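Local coordinates for uncharacterized protein (PDB 2QRU) that is of unknown function but has an alpha/beta-hydrolase fold and so probably acts as a hydrolase, at residues Leu5-Thr10 with Val17-Thr22; Asn28-Leu33 with Asn57-Leu62; Val128-Tyr133 with Asp250-Thr255; Ala69-Ile74 with Lys162-Asp167. All coordinates share one frame; numbering follows the deposited sequence. Where two conformers were deposited one is given.

Contact 1: Leu5-Thr10 with Val17-Thr22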
loop_
_atom_site.group_PDB
_atom_site.type_symbol
_atom_site.label_atom_id
_atom_site.label_comp_id
_atom_site.label_asym_id
_atom_site.label_seq_id
_atom_site.Cartn_x
_atom_site.Cartn_y
_atom_site.Cartn_z
ATOM N N LEU A 5 -14.553 17.206 -9.357
ATOM C CA LEU A 5 -14.831 15.963 -10.048
ATOM C C LEU A 5 -13.589 15.083 -9.972
ATOM O O LEU A 5 -12.464 15.587 -9.990
ATOM C CB LEU A 5 -15.182 16.206 -11.518
ATOM C CG LEU A 5 -16.473 16.937 -11.875
ATOM C CD1 LEU A 5 -16.548 17.030 -13.386
ATOM C CD2 LEU A 5 -17.697 16.229 -11.297
ATOM N N LYS A 6 -13.818 13.777 -9.885
ATOM C CA LYS A 6 -12.746 12.775 -9.948
ATOM C C LYS A 6 -11.959 13.053 -11.230
ATOM O O LYS A 6 -12.547 13.285 -12.303
ATOM C CB LYS A 6 -13.355 11.373 -9.991
ATOM C CG LYS A 6 -12.334 10.235 -10.209
ATOM C CD LYS A 6 -13.054 8.928 -10.420
ATOM C CE LYS A 6 -12.076 7.768 -10.376
ATOM N NZ LYS A 6 -12.564 6.644 -11.198
ATOM N N ASN A 7 -10.639 13.080 -11.120
ATOM C CA ASN A 7 -9.802 13.413 -12.268
ATOM C C ASN A 7 -8.387 12.919 -12.059
ATOM O O ASN A 7 -7.938 12.787 -10.914
ATOM C CB ASN A 7 -9.803 14.929 -12.530
ATOM C CG ASN A 7 -9.039 15.716 -11.465
ATOM O OD1 ASN A 7 -7.897 16.137 -11.701
ATOM N ND2 ASN A 7 -9.640 15.889 -10.285
ATOM N N ASN A 8 -7.703 12.655 -13.171
ATOM C CA ASN A 8 -6.319 12.179 -13.135
ATOM C C ASN A 8 -5.391 13.326 -13.485
ATOM O O ASN A 8 -5.695 14.153 -14.372
ATOM C CB ASN A 8 -6.125 11.073 -14.167
ATOM C CG ASN A 8 -6.484 9.703 -13.645
ATOM O OD1 ASN A 8 -7.284 9.551 -12.711
ATOM N ND2 ASN A 8 -5.877 8.676 -14.249
ATOM N N GLN A 9 -4.237 13.345 -12.829
ATOM C CA GLN A 9 -3.195 14.324 -13.100
ATOM C C GLN A 9 -1.865 13.571 -13.232
ATOM O O GLN A 9 -1.629 12.597 -12.524
ATOM C CB GLN A 9 -3.115 15.247 -11.899
ATOM C CG GLN A 9 -2.817 16.683 -12.180
ATOM C CD GLN A 9 -3.497 17.586 -11.165
ATOM O OE1 GLN A 9 -4.728 17.608 -11.051
ATOM N NE2 GLN A 9 -2.692 18.321 -10.400
ATOM N N THR A 10 -1.010 14.025 -14.140
ATOM C CA THR A 10 0.331 13.441 -14.248
ATOM C C THR A 10 1.350 14.405 -13.669
ATOM O O THR A 10 1.365 15.602 -14.006
ATOM C CB THR A 10 0.690 13.155 -15.724
ATOM O OG1 THR A 10 -0.362 12.380 -16.306
ATOM C CG2 THR A 10 2.026 12.378 -15.819
ATOM N N VAL A 17 -1.791 10.394 -10.635
ATOM C CA VAL A 17 -2.598 10.312 -9.420
ATOM C C VAL A 17 -4.059 10.466 -9.846
ATOM O O VAL A 17 -4.361 11.274 -10.737
ATOM C CB VAL A 17 -2.169 11.396 -8.410
ATOM C CG1 VAL A 17 -2.258 12.805 -9.018
ATOM C CG2 VAL A 17 -2.977 11.280 -7.076
ATOM N N THR A 18 -4.938 9.647 -9.270
ATOM C CA THR A 18 -6.389 9.820 -9.423
ATOM C C THR A 18 -6.875 10.572 -8.184
ATOM O O THR A 18 -6.643 10.122 -7.046
ATOM C CB THR A 18 -7.133 8.467 -9.569
ATOM O OG1 THR A 18 -6.675 7.772 -10.744
ATOM C CG2 THR A 18 -8.648 8.688 -9.710
ATOM N N ILE A 19 -7.481 11.735 -8.423
ATOM C CA ILE A 19 -7.944 12.636 -7.347
ATOM C C ILE A 19 -9.457 12.484 -7.161
ATOM O O ILE A 19 -10.221 12.560 -8.131
ATOM C CB ILE A 19 -7.602 14.108 -7.709
ATOM C CG1 ILE A 19 -6.106 14.264 -7.937
ATOM C CG2 ILE A 19 -8.080 15.083 -6.633
ATOM C CD1 ILE A 19 -5.716 15.466 -8.737
ATOM N N TYR A 20 -9.890 12.260 -5.921
ATOM C CA TYR A 20 -11.313 12.219 -5.601
ATOM C C TYR A 20 -11.576 13.344 -4.595
ATOM O O TYR A 20 -11.354 13.171 -3.406
ATOM C CB TYR A 20 -11.671 10.884 -4.942
ATOM C CG TYR A 20 -11.396 9.605 -5.716
ATOM C CD1 TYR A 20 -10.126 9.013 -5.712
ATOM C CD2 TYR A 20 -12.439 8.939 -6.365
ATOM C CE1 TYR A 20 -9.900 7.816 -6.376
ATOM C CE2 TYR A 20 -12.232 7.754 -7.030
ATOM C CZ TYR A 20 -10.952 7.190 -7.023
ATOM O OH TYR A 20 -10.724 6.010 -7.680
ATOM N N PRO A 21 -12.006 14.527 -5.071
ATOM C CA PRO A 21 -12.214 15.673 -4.178
ATOM C C PRO A 21 -13.376 15.511 -3.177
ATOM O O PRO A 21 -14.346 14.785 -3.429
ATOM C CB PRO A 21 -12.531 16.833 -5.144
ATOM C CG PRO A 21 -12.153 16.344 -6.512
ATOM C CD PRO A 21 -12.274 14.855 -6.483
ATOM N N THR A 22 -13.253 16.190 -2.044
ATOM C CA THR A 22 -14.385 16.342 -1.125
ATOM C C THR A 22 -15.320 17.438 -1.655
ATOM O O THR A 22 -15.009 18.094 -2.659
ATOM C CB THR A 22 -13.901 16.725 0.270
ATOM O OG1 THR A 22 -13.140 17.941 0.184
ATOM C CG2 THR A 22 -13.026 15.633 0.821
#
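T18 OG1 donates to N8 OD1 at 2.7 Å, reaching the amide oxygen from above its carbonyl plane, 37° out of it. Four backbone bonds join the same strands: N7 and I19 bond in both directions, with I19 N to N7 O at 2.7 Å, and Q9 and V17 do the same. These are the hydrogen-bonded pairs of an antiparallel hairpin, strands 7-10 and 16-20, at the edge of the sheet; N8 and T18 form the non-hydrogen-bonded pair between them. N7 ND2 turns back to L5 O (2.9 Å), while its other amide atom, OD1, lies 3.7 Å from I19 CD1. That methyl also meets Q9 OE1, at 3.3 Å. Beside T18, the extended K6 chain runs alongside Y20, with K6 CE 3.3 Å from Y20 CE2 and T18 CG2 close by. Past the last bridge, P21 CG rests on L5 O. The hairpin's register therefore rests on paired backbone bonds and one hydroxyl-amide bond, while the K6 chain and I19 add apolar contact.

Contact 2: Asn28-Leu33 with Asn57-Leu62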
loop_
_atom_site.group_PDB
_atom_site.type_symbol
_atom_site.label_atom_id
_atom_site.label_comp_id
_atom_site.label_asym_id
_atom_site.label_seq_id
_atom_site.Cartn_x
_atom_site.Cartn_y
_atom_site.Cartn_z
ATOM N N ASN A 28 -8.488 18.417 3.570
ATOM C CA ASN A 28 -7.339 17.634 4.018
ATOM C C ASN A 28 -7.163 16.526 2.985
ATOM O O ASN A 28 -8.010 16.373 2.124
ATOM C CB ASN A 28 -7.623 17.050 5.404
ATOM C CG ASN A 28 -7.239 18.007 6.536
ATOM O OD1 ASN A 28 -6.955 19.183 6.312
ATOM N ND2 ASN A 28 -7.188 17.481 7.753
ATOM N N TYR A 29 -6.076 15.751 3.058
ATOM C CA TYR A 29 -5.814 14.759 2.030
ATOM C C TYR A 29 -5.453 13.404 2.615
ATOM O O TYR A 29 -4.901 13.328 3.712
ATOM C CB TYR A 29 -4.635 15.186 1.159
ATOM C CG TYR A 29 -4.910 16.461 0.400
ATOM C CD1 TYR A 29 -4.693 17.698 0.998
ATOM C CD2 TYR A 29 -5.427 16.418 -0.901
ATOM C CE1 TYR A 29 -4.969 18.886 0.314
ATOM C CE2 TYR A 29 -5.708 17.604 -1.594
ATOM C CZ TYR A 29 -5.461 18.826 -0.979
ATOM O OH TYR A 29 -5.735 19.999 -1.644
ATOM N N VAL A 30 -5.744 12.355 1.860
ATOM C CA VAL A 30 -5.167 11.027 2.136
ATOM C C VAL A 30 -4.578 10.482 0.871
ATOM O O VAL A 30 -5.261 10.464 -0.176
ATOM C CB VAL A 30 -6.221 10.034 2.648
ATOM C CG1 VAL A 30 -5.668 8.609 2.697
ATOM C CG2 VAL A 30 -6.662 10.431 4.027
ATOM N N VAL A 31 -3.322 10.039 0.962
ATOM C CA VAL A 31 -2.667 9.447 -0.210
ATOM C C VAL A 31 -2.848 7.938 -0.100
ATOM O O VAL A 31 -2.482 7.342 0.925
ATOM C CB VAL A 31 -1.167 9.812 -0.292
ATOM C CG1 VAL A 31 -0.545 9.184 -1.553
ATOM C CG2 VAL A 31 -1.004 11.341 -0.305
ATOM N N TYR A 32 -3.433 7.326 -1.135
ATOM C CA TYR A 32 -3.719 5.903 -1.131
ATOM C C TYR A 32 -2.717 5.143 -2.012
ATOM O O TYR A 32 -2.551 5.492 -3.198
ATOM C CB TYR A 32 -5.132 5.646 -1.635
ATOM C CG TYR A 32 -5.423 4.190 -1.873
ATOM C CD1 TYR A 32 -5.619 3.330 -0.792
ATOM C CD2 TYR A 32 -5.490 3.667 -3.176
ATOM C CE1 TYR A 32 -5.892 1.977 -0.981
ATOM C CE2 TYR A 32 -5.755 2.305 -3.397
ATOM C CZ TYR A 32 -5.947 1.466 -2.291
ATOM O OH TYR A 32 -6.201 0.121 -2.467
ATOM N N LEU A 33 -2.107 4.102 -1.439
ATOM C CA LEU A 33 -1.140 3.221 -2.140
ATOM C C LEU A 33 -1.720 1.825 -2.327
ATOM O O LEU A 33 -1.972 1.106 -1.333
ATOM C CB LEU A 33 0.192 3.138 -1.381
ATOM C CG LEU A 33 0.825 4.513 -1.169
ATOM C CD1 LEU A 33 2.079 4.394 -0.338
ATOM C CD2 LEU A 33 1.137 5.214 -2.523
ATOM N N ASN A 57 -15.472 12.054 5.260
ATOM C CA ASN A 57 -14.818 12.560 6.466
ATOM C C ASN A 57 -13.891 13.743 6.196
ATOM O O ASN A 57 -13.117 14.167 7.062
ATOM C CB ASN A 57 -14.104 11.420 7.182
ATOM C CG ASN A 57 -15.062 10.584 8.000
ATOM O OD1 ASN A 57 -15.718 11.099 8.923
ATOM N ND2 ASN A 57 -15.202 9.317 7.639
ATOM N N GLY A 58 -13.995 14.293 4.984
ATOM C CA GLY A 58 -13.288 15.537 4.665
ATOM C C GLY A 58 -11.887 15.363 4.122
ATOM O O GLY A 58 -11.119 16.320 4.103
ATOM N N TYR A 59 -11.558 14.160 3.650
ATOM C CA TYR A 59 -10.256 13.907 3.029
ATOM C C TYR A 59 -10.401 13.687 1.524
ATOM O O TYR A 59 -11.045 12.743 1.090
ATOM C CB TYR A 59 -9.593 12.663 3.668
ATOM C CG TYR A 59 -9.339 12.850 5.135
ATOM C CD1 TYR A 59 -8.204 13.536 5.580
ATOM C CD2 TYR A 59 -10.264 12.412 6.082
ATOM C CE1 TYR A 59 -7.979 13.770 6.942
ATOM C CE2 TYR A 59 -10.043 12.624 7.454
ATOM C CZ TYR A 59 -8.895 13.291 7.875
ATOM O OH TYR A 59 -8.703 13.500 9.220
ATOM N N THR A 60 -9.785 14.565 0.751
ATOM C CA THR A 60 -9.598 14.352 -0.676
ATOM C C THR A 60 -8.625 13.177 -0.846
ATOM O O THR A 60 -7.535 13.175 -0.275
ATOM C CB THR A 60 -9.034 15.628 -1.345
ATOM O OG1 THR A 60 -10.052 16.645 -1.365
ATOM C CG2 THR A 60 -8.568 15.348 -2.782
ATOM N N VAL A 61 -9.026 12.180 -1.641
ATOM C CA VAL A 61 -8.191 10.992 -1.823
ATOM C C VAL A 61 -7.294 11.168 -3.043
ATOM O O VAL A 61 -7.758 11.549 -4.121
ATOM C CB VAL A 61 -9.051 9.711 -1.959
ATOM C CG1 VAL A 61 -8.159 8.505 -2.221
ATOM C CG2 VAL A 61 -9.874 9.476 -0.679
ATOM N N LEU A 62 -6.012 10.884 -2.840
ATOM C CA LEU A 62 -5.015 10.945 -3.920
ATOM C C LEU A 62 -4.491 9.522 -4.108
ATOM O O LEU A 62 -3.662 9.068 -3.329
ATOM C CB LEU A 62 -3.879 11.911 -3.537
ATOM C CG LEU A 62 -4.357 13.313 -3.127
ATOM C CD1 LEU A 62 -3.230 14.150 -2.579
ATOM C CD2 LEU A 62 -5.055 14.026 -4.298
#
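The same first torsion sets CG of Y29 (chi1 -63°) and of Y59 (chi1 -61°) anti to the carbonyl carbon, beside the backbone N. The Y29 ring lies next to T60 and L62, the Y59 ring alongside N28. The two strands, 28-33 and 59-64, are parallel neighbours joined through helix 48-55, a beta-alpha-beta unit of the alpha/beta-hydrolase sheet. G58, at positive phi, closes that helix in a Schellman motif just before the second strand sets out. From there the backbone bonds run back and forth: T60 N to N28 O, V30 N to T60 O, L62 N to V30 O and Y32 N to L62 O, the last two both 2.8 Å. An added bond from N28 N to G58 O is weak. On one face, N28 CB lies 3.6 Å from Y59 CD1, the amide plane turned 47° from the ring, and V30 CG2 packs on Y59 CB; F54 of the connecting helix covers V30, Y59 and V61. On the other, helix 74-93 lies against Y29, V31 and L62. The T60 hydroxyl turns to T27 OG1, whereas its CB and CG2 stay beside the Y29 ring. On this second face L62 crosses Y29 obliquely, its CD1 3.6 Å from Y29 CD2.

Contact 3: Val128-Tyr133 with Asp250-Thr255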
loop_
_atom_site.group_PDB
_atom_site.type_symbol
_atom_site.label_atom_id
_atom_site.label_comp_id
_atom_site.label_asym_id
_atom_site.label_seq_id
_atom_site.Cartn_x
_atom_site.Cartn_y
_atom_site.Cartn_z
ATOM N N VAL A 128 -3.212 4.444 7.716
ATOM C CA VAL A 128 -4.220 3.379 7.753
ATOM C C VAL A 128 -3.602 2.199 7.006
ATOM O O VAL A 128 -3.249 2.304 5.830
ATOM C CB VAL A 128 -5.558 3.839 7.081
ATOM C CG1 VAL A 128 -6.575 2.681 7.059
ATOM C CG2 VAL A 128 -6.138 5.089 7.787
ATOM N N ASN A 129 -3.372 1.117 7.731
ATOM C CA ASN A 129 -2.745 -0.088 7.206
ATOM C C ASN A 129 -3.777 -1.207 7.019
ATOM O O ASN A 129 -4.335 -1.693 8.008
ATOM C CB ASN A 129 -1.727 -0.601 8.225
ATOM C CG ASN A 129 -1.209 -1.952 7.843
ATOM O OD1 ASN A 129 -0.740 -2.125 6.729
ATOM N ND2 ASN A 129 -1.285 -2.911 8.759
ATOM N N PHE A 130 -3.993 -1.606 5.773
ATOM C CA PHE A 130 -4.740 -2.829 5.438
ATOM C C PHE A 130 -3.725 -3.912 5.137
ATOM O O PHE A 130 -3.155 -3.929 4.031
ATOM C CB PHE A 130 -5.643 -2.565 4.239
ATOM C CG PHE A 130 -6.868 -1.801 4.610
ATOM C CD1 PHE A 130 -8.007 -2.499 5.062
ATOM C CD2 PHE A 130 -6.911 -0.437 4.488
ATOM C CE1 PHE A 130 -9.178 -1.791 5.442
ATOM C CE2 PHE A 130 -8.058 0.278 4.848
ATOM C CZ PHE A 130 -9.196 -0.381 5.324
ATOM N N TYR A 131 -3.467 -4.769 6.142
ATOM C CA TYR A 131 -2.675 -6.010 5.999
ATOM C C TYR A 131 -1.335 -5.832 5.236
ATOM O O TYR A 131 -0.938 -6.649 4.390
ATOM C CB TYR A 131 -3.542 -7.167 5.474
ATOM C CG TYR A 131 -4.518 -6.807 4.373
ATOM C CD1 TYR A 131 -4.117 -6.747 3.044
ATOM C CD2 TYR A 131 -5.854 -6.511 4.672
ATOM C CE1 TYR A 131 -5.033 -6.422 2.017
ATOM C CE2 TYR A 131 -6.767 -6.161 3.659
ATOM C CZ TYR A 131 -6.354 -6.118 2.346
ATOM O OH TYR A 131 -7.316 -5.824 1.352
ATOM N N GLY A 132 -0.644 -4.750 5.598
ATOM C CA GLY A 132 0.728 -4.530 5.104
ATOM C C GLY A 132 1.752 -5.230 6.001
ATOM O O GLY A 132 1.437 -6.152 6.781
ATOM N N TYR A 133 2.995 -4.745 5.904
ATOM C CA TYR A 133 4.130 -5.374 6.573
ATOM C C TYR A 133 5.267 -4.383 6.715
ATOM O O TYR A 133 5.276 -3.355 6.018
ATOM C CB TYR A 133 4.547 -6.628 5.828
ATOM C CG TYR A 133 4.490 -6.572 4.321
ATOM C CD1 TYR A 133 3.309 -6.918 3.629
ATOM C CD2 TYR A 133 5.634 -6.241 3.564
ATOM C CE1 TYR A 133 3.253 -6.895 2.219
ATOM C CE2 TYR A 133 5.567 -6.207 2.171
ATOM C CZ TYR A 133 4.392 -6.564 1.509
ATOM O OH TYR A 133 4.325 -6.570 0.124
ATOM N N ASP A 250 -6.800 -10.442 1.008
ATOM C CA ASP A 250 -7.106 -9.145 0.401
ATOM C C ASP A 250 -8.554 -8.787 0.600
ATOM O O ASP A 250 -9.313 -8.661 -0.371
ATOM C CB ASP A 250 -6.749 -9.143 -1.099
ATOM C CG ASP A 250 -6.764 -7.738 -1.709
ATOM O OD1 ASP A 250 -6.610 -6.711 -0.995
ATOM O OD2 ASP A 250 -6.920 -7.653 -2.936
ATOM N N PHE A 251 -8.969 -8.629 1.856
ATOM C CA PHE A 251 -10.427 -8.550 2.080
ATOM C C PHE A 251 -11.093 -7.241 1.627
ATOM O O PHE A 251 -12.339 -7.157 1.625
ATOM C CB PHE A 251 -10.824 -8.937 3.505
ATOM C CG PHE A 251 -10.213 -8.056 4.572
ATOM C CD1 PHE A 251 -10.741 -6.801 4.786
ATOM C CD2 PHE A 251 -9.137 -8.507 5.362
ATOM C CE1 PHE A 251 -10.204 -5.964 5.795
ATOM C CE2 PHE A 251 -8.628 -7.682 6.375
ATOM C CZ PHE A 251 -9.165 -6.432 6.584
ATOM N N LEU A 252 -10.292 -6.251 1.182
ATOM C CA LEU A 252 -10.891 -5.073 0.498
ATOM C C LEU A 252 -11.600 -5.439 -0.832
ATOM O O LEU A 252 -12.381 -4.636 -1.368
ATOM C CB LEU A 252 -9.875 -3.946 0.273
ATOM C CG LEU A 252 -9.396 -3.186 1.526
ATOM C CD1 LEU A 252 -8.312 -2.291 1.067
ATOM C CD2 LEU A 252 -10.539 -2.373 2.053
ATOM N N LYS A 253 -11.356 -6.646 -1.338
ATOM C CA LYS A 253 -12.110 -7.155 -2.505
ATOM C C LYS A 253 -13.558 -7.487 -2.161
ATOM O O LYS A 253 -14.420 -7.601 -3.067
ATOM C CB LYS A 253 -11.437 -8.393 -3.070
ATOM C CG LYS A 253 -10.110 -8.130 -3.736
ATOM C CD LYS A 253 -9.636 -9.365 -4.460
ATOM C CE LYS A 253 -9.420 -10.530 -3.492
ATOM N NZ LYS A 253 -8.831 -11.700 -4.191
ATOM N N GLN A 254 -13.827 -7.646 -0.862
ATOM C CA GLN A 254 -15.166 -8.065 -0.384
ATOM C C GLN A 254 -15.787 -7.075 0.584
ATOM O O GLN A 254 -16.097 -7.424 1.732
ATOM C CB GLN A 254 -15.139 -9.414 0.348
ATOM C CG GLN A 254 -14.449 -10.554 -0.296
ATOM C CD GLN A 254 -14.168 -11.654 0.728
ATOM O OE1 GLN A 254 -13.021 -12.066 0.915
ATOM N NE2 GLN A 254 -15.215 -12.106 1.418
ATOM N N THR A 255 -16.008 -5.854 0.113
ATOM C CA THR A 255 -16.487 -4.772 0.979
ATOM C C THR A 255 -17.917 -4.974 1.486
ATOM O O THR A 255 -18.363 -4.275 2.396
ATOM C CB THR A 255 -16.414 -3.413 0.268
ATOM O OG1 THR A 255 -17.225 -3.461 -0.918
ATOM C CG2 THR A 255 -14.978 -3.069 -0.059
#
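Y131 points CB toward the 250-255 loop, and its CG sits between the backbone N and the carbonyl carbon (chi1 41°). Along one side of the ring, Y131 CD2 comes within 3.5 Å of F251 CE2, and Y131 CE2 stands 3.6 Å above the F251 plane, over its centre. The pair is T-shaped, the tyrosine edge meeting the phenylalanine face with planes at 63°. On the ring's other side, Y131 CE1 lies 3.4 Å from D250 OD1. F130 CB covers one face of the Y131 ring near the rim. At the tip, OH donates to D250 OD1 at 2.6 Å, on the anti side of the carboxylate, and accepts from L252 N at 3.0 Å. Here the chain has left strand 127-130 of the alpha/beta-hydrolase sheet and meets the loop that follows H249, which with S104 and D221 probably forms the catalytic triad, as in related hydrolases; the Y131 ring also packs edge-to-face with H249. D250 OD1 also forms a salt bridge with R103 that would help to stabilise its negative charge. L252 CB and CG each lie 3.4 Å from Y131 OH, and L252 CD2 sits over one F130 face, 4.0 Å from the centroid (CH-pi).

Contact 4: Ala69-Ile74 with Lys162-Asp167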
loop_
_atom_site.group_PDB
_atom_site.type_symbol
_atom_site.label_atom_id
_atom_site.label_comp_id
_atom_site.label_asym_id
_atom_site.label_seq_id
_atom_site.Cartn_x
_atom_site.Cartn_y
_atom_site.Cartn_z
ATOM N N ALA A 69 7.988 -3.969 -9.852
ATOM C CA ALA A 69 9.026 -4.977 -10.061
ATOM C C ALA A 69 8.506 -6.074 -11.002
ATOM O O ALA A 69 7.281 -6.220 -11.176
ATOM C CB ALA A 69 9.466 -5.558 -8.696
ATOM N N PRO A 70 9.417 -6.839 -11.647
ATOM C CA PRO A 70 10.887 -6.769 -11.598
ATOM C C PRO A 70 11.473 -5.624 -12.424
ATOM O O PRO A 70 12.696 -5.405 -12.365
ATOM C CB PRO A 70 11.321 -8.115 -12.209
ATOM C CG PRO A 70 10.220 -8.409 -13.236
ATOM C CD PRO A 70 8.936 -7.867 -12.598
ATOM N N ASN A 71 10.620 -4.948 -13.216
ATOM C CA ASN A 71 11.027 -3.868 -14.138
ATOM C C ASN A 71 11.821 -2.794 -13.401
ATOM O O ASN A 71 12.840 -2.314 -13.906
ATOM C CB ASN A 71 9.814 -3.257 -14.844
ATOM C CG ASN A 71 8.935 -4.298 -15.506
ATOM O OD1 ASN A 71 8.603 -5.322 -14.907
ATOM N ND2 ASN A 71 8.536 -4.034 -16.751
ATOM N N THR A 72 11.386 -2.479 -12.176
ATOM C CA THR A 72 12.078 -1.561 -11.282
ATOM C C THR A 72 12.240 -2.278 -9.934
ATOM O O THR A 72 11.279 -2.880 -9.453
ATOM C CB THR A 72 11.266 -0.264 -11.084
ATOM O OG1 THR A 72 11.071 0.378 -12.359
ATOM C CG2 THR A 72 11.984 0.680 -10.151
ATOM N N LYS A 73 13.450 -2.238 -9.360
ATOM C CA LYS A 73 13.769 -2.954 -8.102
ATOM C C LYS A 73 13.271 -2.181 -6.882
ATOM O O LYS A 73 13.036 -0.979 -6.977
ATOM C CB LYS A 73 15.281 -3.233 -7.993
ATOM C CG LYS A 73 15.833 -4.071 -9.151
ATOM C CD LYS A 73 14.883 -5.220 -9.512
ATOM C CE LYS A 73 15.525 -6.131 -10.552
ATOM N NZ LYS A 73 14.552 -7.077 -11.153
ATOM N N ILE A 74 13.091 -2.854 -5.747
ATOM C CA ILE A 74 12.386 -2.218 -4.617
ATOM C C ILE A 74 13.095 -0.957 -4.128
ATOM O O ILE A 74 12.441 0.044 -3.818
ATOM C CB ILE A 74 12.171 -3.176 -3.440
ATOM C CG1 ILE A 74 11.085 -4.202 -3.783
ATOM C CG2 ILE A 74 11.757 -2.383 -2.164
ATOM C CD1 ILE A 74 10.714 -5.113 -2.581
ATOM N N LYS A 162 10.743 -2.515 -19.405
ATOM C CA LYS A 162 10.523 -1.075 -19.347
ATOM C C LYS A 162 9.773 -0.709 -18.055
ATOM O O LYS A 162 9.028 -1.542 -17.533
ATOM C CB LYS A 162 9.724 -0.611 -20.571
ATOM C CG LYS A 162 10.380 -0.987 -21.916
ATOM C CD LYS A 162 9.324 -0.991 -23.010
ATOM C CE LYS A 162 9.866 -1.673 -24.257
ATOM N NZ LYS A 162 9.074 -1.375 -25.477
ATOM N N PRO A 163 9.971 0.527 -17.538
ATOM C CA PRO A 163 9.286 0.941 -16.294
ATOM C C PRO A 163 7.775 0.897 -16.442
ATOM O O PRO A 163 7.242 1.228 -17.503
ATOM C CB PRO A 163 9.715 2.409 -16.127
ATOM C CG PRO A 163 11.056 2.458 -16.805
ATOM C CD PRO A 163 10.838 1.612 -18.041
ATOM N N VAL A 164 7.085 0.529 -15.359
ATOM C CA VAL A 164 5.626 0.402 -15.396
ATOM C C VAL A 164 5.027 1.149 -14.190
ATOM O O VAL A 164 5.356 0.843 -13.040
ATOM C CB VAL A 164 5.175 -1.094 -15.410
ATOM C CG1 VAL A 164 3.619 -1.197 -15.392
ATOM C CG2 VAL A 164 5.764 -1.843 -16.638
ATOM N N TRP A 165 4.187 2.143 -14.481
ATOM C CA TRP A 165 3.559 3.003 -13.456
ATOM C C TRP A 165 2.209 2.491 -13.009
ATOM O O TRP A 165 1.717 2.888 -11.934
ATOM C CB TRP A 165 3.347 4.426 -13.988
ATOM C CG TRP A 165 4.543 5.317 -14.023
ATOM C CD1 TRP A 165 5.150 5.818 -15.135
ATOM C CD2 TRP A 165 5.291 5.813 -12.899
ATOM N NE1 TRP A 165 6.211 6.615 -14.780
ATOM C CE2 TRP A 165 6.313 6.635 -13.414
ATOM C CE3 TRP A 165 5.172 5.672 -11.505
ATOM C CZ2 TRP A 165 7.239 7.279 -12.589
ATOM C CZ3 TRP A 165 6.095 6.320 -10.697
ATOM C CH2 TRP A 165 7.096 7.116 -11.234
ATOM N N ASP A 166 1.587 1.645 -13.835
ATOM C CA ASP A 166 0.209 1.216 -13.596
ATOM C C ASP A 166 -0.120 -0.023 -14.408
ATOM O O ASP A 166 0.348 -0.182 -15.552
ATOM C CB ASP A 166 -0.736 2.366 -13.978
ATOM C CG ASP A 166 -2.188 2.099 -13.612
ATOM O OD1 ASP A 166 -2.463 1.558 -12.502
ATOM O OD2 ASP A 166 -3.052 2.510 -14.418
ATOM N N ASP A 167 -0.928 -0.896 -13.819
ATOM C CA ASP A 167 -1.348 -2.150 -14.436
ATOM C C ASP A 167 -2.864 -2.245 -14.267
ATOM O O ASP A 167 -3.360 -3.027 -13.448
ATOM C CB ASP A 167 -0.588 -3.308 -13.758
ATOM C CG ASP A 167 -1.027 -4.687 -14.231
ATOM O OD1 ASP A 167 -1.418 -4.869 -15.418
ATOM O OD2 ASP A 167 -0.959 -5.611 -13.388
HETATM O O HOH W 1 8.528 -0.499 -13.278
#
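N71 ND2 donates to K162 O at 2.7 Å, a fairly straight bond with an angle of 161° at the hydrogen. The acceptor lies near the amide plane of N71, whereas the donor is tilted 20° from the plane of the K162 carbonyl. The same nitrogen also donates to D159 O, so two backbone carbonyls of one loop hold it, and N71 OD1 in turn accepts from R172 NH2; the amide is gripped at both its atoms, which should fix which way round it sits. N71 CG, anti to the carbonyl carbon (chi1 -52°), is thereby brought to 3.4 Å from K162 O. V164 CG2 lies 3.5 Å from ND2, crossing the amide obliquely, and N71 CB is 3.3 Å from K162 O. These are two irregular segments of the alpha/beta-hydrolase chain: 69-74 leads into helix 74-93, with K73 at its N-cap position, and 162-167 belongs to the long excursion between strand 127-130 and helix 173-181. Within 69-74 itself, K73 NZ bonds to P70 O. Further along the contact the link is through water: one molecule accepts from V164 N at 2.7 Å and is hydrogen-bonded to T72 OG1 at 2.8 Å.

How the contacts relate
Contacts 1 and 2 are consecutive parts of one sheet, their centres about 10 Å apart: strand 16-20 lies beside strand 59-64, where Y20 N probably bonds to V61 O, and T22 packs on G58 and Y59. Contact 3 reaches the same sheet further across, its centre about 17 Å from that of contact 2. Y131 there meets residues of the probable S104, H249 and D221 triad, and bound 1,2-ethanediol and phosphate, probably from the crystallisation liquor, lie about 4 Å from the D250 side chain; Y32 of contact 2 lies near the presumed nucleophile elbow without touching it. Contact 4 ties together loops outside the sheet, about 22 Å from contact 3 between centres.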